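Local coordinates for protein translation initiation factor eIF2B subunit epsilon (Schizosaccharomyces pombe, PDB 5B04) that forms part of the eIF2B complex, which catalyses the exchange of GDP for GTP on the gamma subunit of translation initiation factor eIF2, at residues I313-D318 with C325-R330; V319-S324 with T331-Y336. One frame throughout, in Å; residues are numbered along the deposited sequence.

Interaction 1: I313-D318 with C325-R330; sequences IYKEED and CIIKAR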
loop_
_atom_site.group_PDB
_atom_site.type_symbol
_atom_site.label_atom_id
_atom_site.label_comp_id
_atom_site.label_asym_id
_atom_site.label_seq_id
_atom_site.Cartn_x
_atom_site.Cartn_y
_atom_site.Cartn_z
ATOM N N ILE I 313 40.334 1.771 -4.313
ATOM C CA ILE I 313 41.443 0.985 -3.787
ATOM C C ILE I 313 41.474 -0.391 -4.444
ATOM O O ILE I 313 40.526 -1.167 -4.329
ATOM C CB ILE I 313 41.356 0.828 -2.259
ATOM C CG1 ILE I 313 41.589 2.178 -1.578
ATOM C CG2 ILE I 313 42.369 -0.194 -1.769
ATOM C CD1 ILE I 313 41.507 2.126 -0.069
ATOM N N TYR I 314 42.571 -0.684 -5.136
ATOM C CA TYR I 314 42.695 -1.925 -5.890
ATOM C C TYR I 314 43.699 -2.875 -5.245
ATOM O O TYR I 314 44.889 -2.575 -5.168
ATOM C CB TYR I 314 43.106 -1.632 -7.335
ATOM C CG TYR I 314 42.125 -0.765 -8.096
ATOM C CD1 TYR I 314 42.139 0.618 -7.962
ATOM C CD2 TYR I 314 41.190 -1.330 -8.953
ATOM C CE1 TYR I 314 41.246 1.413 -8.656
ATOM C CE2 TYR I 314 40.295 -0.542 -9.654
ATOM C CZ TYR I 314 40.328 0.827 -9.501
ATOM O OH TYR I 314 39.439 1.614 -10.196
ATOM N N LYS I 315 43.209 -4.021 -4.785
ATOM C CA LYS I 315 44.060 -5.017 -4.143
ATOM C C LYS I 315 43.988 -6.364 -4.848
ATOM O O LYS I 315 42.907 -6.837 -5.197
ATOM C CB LYS I 315 43.670 -5.192 -2.673
ATOM C CG LYS I 315 44.086 -4.051 -1.761
ATOM C CD LYS I 315 43.512 -4.239 -0.364
ATOM C CE LYS I 315 43.859 -5.611 0.197
ATOM N NZ LYS I 315 43.247 -5.838 1.536
ATOM N N GLU I 316 45.148 -6.977 -5.058
ATOM C CA GLU I 316 45.201 -8.352 -5.533
ATOM C C GLU I 316 45.098 -9.297 -4.346
ATOM O O GLU I 316 45.199 -8.871 -3.196
ATOM C CB GLU I 316 46.490 -8.618 -6.313
ATOM C CG GLU I 316 46.372 -8.406 -7.812
ATOM C CD GLU I 316 47.585 -8.916 -8.565
ATOM O OE1 GLU I 316 48.692 -8.381 -8.345
ATOM O OE2 GLU I 316 47.434 -9.859 -9.370
ATOM N N GLU I 317 44.891 -10.579 -4.622
ATOM C CA GLU I 317 44.863 -11.576 -3.561
ATOM C C GLU I 317 46.263 -11.759 -2.984
ATOM O O GLU I 317 47.249 -11.331 -3.586
ATOM C CB GLU I 317 44.311 -12.905 -4.080
ATOM C CG GLU I 317 42.848 -12.842 -4.498
ATOM C CD GLU I 317 42.351 -14.144 -5.096
ATOM O OE1 GLU I 317 43.108 -15.138 -5.078
ATOM O OE2 GLU I 317 41.202 -14.174 -5.587
ATOM N N ASP I 318 46.334 -12.381 -1.809
ATOM C CA ASP I 318 47.599 -12.645 -1.121
ATOM C C ASP I 318 48.376 -11.373 -0.780
ATOM O O ASP I 318 49.605 -11.383 -0.750
ATOM C CB ASP I 318 48.482 -13.577 -1.957
ATOM C CG ASP I 318 47.858 -14.942 -2.159
ATOM O OD1 ASP I 318 47.901 -15.760 -1.217
ATOM O OD2 ASP I 318 47.328 -15.198 -3.261
ATOM N N CYS I 325 47.824 -0.707 10.031
ATOM C CA CYS I 325 48.194 -0.165 8.733
ATOM C C CYS I 325 46.968 0.451 8.084
ATOM O O CYS I 325 45.902 -0.163 8.053
ATOM C CB CYS I 325 48.784 -1.249 7.832
ATOM S SG CYS I 325 48.922 -0.759 6.104
ATOM N N ILE I 326 47.112 1.672 7.581
ATOM C CA ILE I 326 46.000 2.328 6.909
ATOM C C ILE I 326 46.387 2.736 5.488
ATOM O O ILE I 326 47.394 3.409 5.264
ATOM C CB ILE I 326 45.490 3.558 7.713
ATOM C CG1 ILE I 326 46.574 4.623 7.875
ATOM C CG2 ILE I 326 44.996 3.125 9.083
ATOM C CD1 ILE I 326 46.100 5.867 8.601
ATOM N N ILE I 327 45.590 2.290 4.523
ATOM C CA ILE I 327 45.818 2.644 3.130
ATOM C C ILE I 327 44.662 3.499 2.614
ATOM O O ILE I 327 43.509 3.067 2.581
ATOM C CB ILE I 327 46.009 1.389 2.243
ATOM C CG1 ILE I 327 44.870 0.389 2.440
ATOM C CG2 ILE I 327 47.333 0.716 2.566
ATOM C CD1 ILE I 327 44.853 -0.718 1.410
ATOM N N LYS I 328 44.979 4.729 2.229
ATOM C CA LYS I 328 43.952 5.694 1.862
ATOM C C LYS I 328 43.521 5.547 0.404
ATOM O O LYS I 328 43.804 4.536 -0.237
ATOM C CB LYS I 328 44.445 7.115 2.142
ATOM C CG LYS I 328 44.862 7.325 3.594
ATOM C CD LYS I 328 45.057 8.792 3.935
ATOM C CE LYS I 328 45.362 8.969 5.416
ATOM N NZ LYS I 328 45.415 10.401 5.819
ATOM N N ALA I 329 42.836 6.563 -0.109
ATOM C CA ALA I 329 42.173 6.475 -1.407
ATOM C C ALA I 329 43.143 6.435 -2.586
ATOM O O ALA I 329 44.292 6.865 -2.477
ATOM C CB ALA I 329 41.204 7.636 -1.571
ATOM N N ARG I 330 42.650 5.914 -3.708
ATOM C CA ARG I 330 43.396 5.839 -4.963
ATOM C C ARG I 330 44.720 5.093 -4.808
ATOM O O ARG I 330 45.754 5.530 -5.312
ATOM C CB ARG I 330 43.638 7.246 -5.520
ATOM C CG ARG I 330 42.353 8.016 -5.797
ATOM C CD ARG I 330 42.259 8.471 -7.246
ATOM N NE ARG I 330 42.787 9.819 -7.438
ATOM C CZ ARG I 330 42.627 10.533 -8.548
ATOM N NH1 ARG I 330 41.951 10.029 -9.572
ATOM N NH2 ARG I 330 43.140 11.753 -8.634
#
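In the first coil of the left-handed beta helix, Ile313 on one face meets Ile327 and the backbone that follows it on another, closing a turn of the triangular coil. The CA atoms of Ile313 and Arg330 lie 5.4 Å apart, which places the start of the coil beside its end. The two branches of Ile313 divide the work. CG1 is anti to the carbonyl carbon (chi1 -68°), and Ile313 CD1 beyond it reaches the backbone, 3.3 Å from Lys328 O and 3.5 Å from Ile327 O. Ile313 CG2 faces the apolar partner instead, 4.1 Å from CD1 of Ile327. Ile327 points its CB toward the opposing segment, and the same CD1 lies 4.2 Å from CD of Lys315, so one methyl group serves two side chains two residues apart on strand 313-315. In both pairs the side chains cross obliquely. Leu321 touches Ile327 and Lys315 as well, and Ile333 of the next coil also packs on Ile327. Arg330 adopts a positive phi of 56°, consistent with a chain bend where the faces join. Aliphatic branches meeting from different faces inside one coil are typical of the left-handed beta helix of hexapeptide-repeat proteins.

Interaction 2: V319-S324 with T331-Y336; sequences VVLARS and TLIGAY
Val319 makes the first and largest contribution, with both methyl groups on Ile333 and one of them, CG2, also on the backbone of Gly334 and Ala335, where the second face of one coil of the left-handed beta helix begins, against the first face of the next coil. Its burial against segment 331-336, 77 Å², exceeds that of any other residue here, and its CA lies 5.0 Å from that of Tyr336. Val319 CG1 stands anti to the backbone N (chi1 167°) and rests 3.8 Å from Ile333 CG2. Val319 CG2 lies 3.9 Å from Ile333 CG2 and also reaches the backbone, close to Gly334 O and 4.0 Å from Ala335 CA. The Val319 and Ile333 side chains cross at about a right angle, with Ile333 CG2 serving both valine methyls. Val320 adds little across the segments; its backbone bonds with Thr337 and Val339 start the parallel sheet that continues with strand 338-339. Leu321, next along, comes to Ile333 from farther along the face, and its side chain also packs on Val339 and a basic side chain of another protein's chain. Ile333, whose CB points toward segment 319-324, therefore receives two partners on separate branches: CG2 takes the valine, while CG1 is anti to the carbonyl carbon (chi1 -54°) and leads to Ile333 CD1, which lies 4.2 Å from Leu321 CD2.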
loop_
_atom_site.group_PDB
_atom_site.type_symbol
_atom_site.label_atom_id
_atom_site.label_comp_id
_atom_site.label_asym_id
_atom_site.label_seq_id
_atom_site.Cartn_x
_atom_site.Cartn_y
_atom_site.Cartn_z
ATOM N N VAL I 319 47.660 -10.283 -0.523
ATOM C CA VAL I 319 48.290 -9.065 -0.024
ATOM C C VAL I 319 48.251 -9.061 1.499
ATOM O O VAL I 319 47.190 -9.224 2.100
ATOM C CB VAL I 319 47.605 -7.793 -0.562
ATOM C CG1 VAL I 319 48.065 -6.569 0.218
ATOM C CG2 VAL I 319 47.895 -7.623 -2.042
ATOM N N VAL I 320 49.411 -8.881 2.120
ATOM C CA VAL I 320 49.506 -8.914 3.574
ATOM C C VAL I 320 49.454 -7.514 4.176
ATOM O O VAL I 320 50.440 -6.778 4.153
ATOM C CB VAL I 320 50.798 -9.611 4.038
ATOM C CG1 VAL I 320 50.842 -9.691 5.556
ATOM C CG2 VAL I 320 50.898 -10.999 3.425
ATOM N N LEU I 321 48.292 -7.151 4.710
ATOM C CA LEU I 321 48.133 -5.874 5.391
ATOM C C LEU I 321 48.110 -6.072 6.898
ATOM O O LEU I 321 47.170 -6.651 7.441
ATOM C CB LEU I 321 46.853 -5.168 4.940
ATOM C CG LEU I 321 46.782 -4.709 3.484
ATOM C CD1 LEU I 321 45.564 -3.826 3.268
ATOM C CD2 LEU I 321 48.054 -3.980 3.088
ATOM N N ALA I 322 49.154 -5.596 7.568
ATOM C CA ALA I 322 49.204 -5.645 9.021
ATOM C C ALA I 322 48.082 -4.795 9.598
ATOM O O ALA I 322 47.604 -3.867 8.950
ATOM C CB ALA I 322 50.554 -5.167 9.527
ATOM N N ARG I 323 47.647 -5.121 10.810
ATOM C CA ARG I 323 46.675 -4.283 11.496
ATOM C C ARG I 323 47.359 -2.964 11.843
ATOM O O ARG I 323 48.588 -2.901 11.887
ATOM C CB ARG I 323 46.139 -4.977 12.748
ATOM C CG ARG I 323 44.873 -4.359 13.318
ATOM C CD ARG I 323 44.593 -4.906 14.703
ATOM N NE ARG I 323 44.792 -6.351 14.753
ATOM C CZ ARG I 323 44.863 -7.057 15.877
ATOM N NH1 ARG I 323 44.755 -6.450 17.050
ATOM N NH2 ARG I 323 45.047 -8.369 15.827
ATOM N N SER I 324 46.559 -1.920 12.061
ATOM C CA SER I 324 47.040 -0.557 12.327
ATOM C C SER I 324 47.697 0.072 11.098
ATOM O O SER I 324 48.087 1.239 11.123
ATOM C CB SER I 324 48.011 -0.527 13.515
ATOM O OG SER I 324 49.263 -1.094 13.169
ATOM N N THR I 331 44.673 3.958 -4.119
ATOM C CA THR I 331 45.863 3.147 -3.884
ATOM C C THR I 331 45.733 1.765 -4.521
ATOM O O THR I 331 44.730 1.075 -4.336
ATOM C CB THR I 331 46.142 2.990 -2.374
ATOM O OG1 THR I 331 46.629 4.231 -1.848
ATOM C CG2 THR I 331 47.180 1.905 -2.125
ATOM N N LEU I 332 46.754 1.371 -5.275
ATOM C CA LEU I 332 46.785 0.060 -5.912
ATOM C C LEU I 332 47.917 -0.784 -5.332
ATOM O O LEU I 332 49.054 -0.326 -5.235
ATOM C CB LEU I 332 46.942 0.209 -7.428
ATOM C CG LEU I 332 46.882 -1.039 -8.311
ATOM C CD1 LEU I 332 46.279 -0.685 -9.656
ATOM C CD2 LEU I 332 48.263 -1.643 -8.508
ATOM N N ILE I 333 47.601 -2.017 -4.946
ATOM C CA ILE I 333 48.594 -2.912 -4.359
ATOM C C ILE I 333 48.650 -4.256 -5.082
ATOM O O ILE I 333 47.652 -4.972 -5.160
ATOM C CB ILE I 333 48.313 -3.167 -2.865
ATOM C CG1 ILE I 333 48.205 -1.844 -2.104
ATOM C CG2 ILE I 333 49.396 -4.046 -2.264
ATOM C CD1 ILE I 333 47.879 -2.010 -0.637
ATOM N N GLY I 334 49.824 -4.593 -5.607
ATOM C CA GLY I 334 50.024 -5.865 -6.278
ATOM C C GLY I 334 50.079 -7.019 -5.297
ATOM O O GLY I 334 50.244 -6.811 -4.095
ATOM N N ALA I 335 49.946 -8.238 -5.810
ATOM C CA ALA I 335 49.915 -9.428 -4.967
ATOM C C ALA I 335 51.239 -9.652 -4.242
ATOM O O ALA I 335 52.278 -9.135 -4.654
ATOM C CB ALA I 335 49.555 -10.651 -5.797
ATOM N N TYR I 336 51.177 -10.417 -3.154
ATOM C CA TYR I 336 52.349 -10.806 -2.370
ATOM C C TYR I 336 53.089 -9.611 -1.769
ATOM O O TYR I 336 54.266 -9.710 -1.423
ATOM C CB TYR I 336 53.309 -11.638 -3.226
ATOM C CG TYR I 336 52.633 -12.785 -3.940
ATOM C CD1 TYR I 336 52.199 -13.904 -3.242
ATOM C CD2 TYR I 336 52.422 -12.746 -5.312
ATOM C CE1 TYR I 336 51.577 -14.954 -3.890
ATOM C CE2 TYR I 336 51.802 -13.792 -5.970
ATOM C CZ TYR I 336 51.381 -14.893 -5.254
ATOM O OH TYR I 336 50.764 -15.937 -5.902
#

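The four segments follow one another without a gap, 313-318, 319-324, 325-330 and 331-336, and the two contacts interleave: each joins a segment to the one two places further on. Their centres are 6 Å apart. Residues 313-330 make one full coil, and 331-336 begins the next by returning to the face of strand 313-315. That return is documented by a probable hydrogen bond of 2.8 Å between Tyr314 O and Ile333 N, with strands 313-315 and 332-333 parallel neighbours in one sheet. Glu316 OE1 also accepts a probable hydrogen bond from Ala335 N. Together they line the first coils of the left-handed beta helix, tying three faces of one coil to the first face of the next.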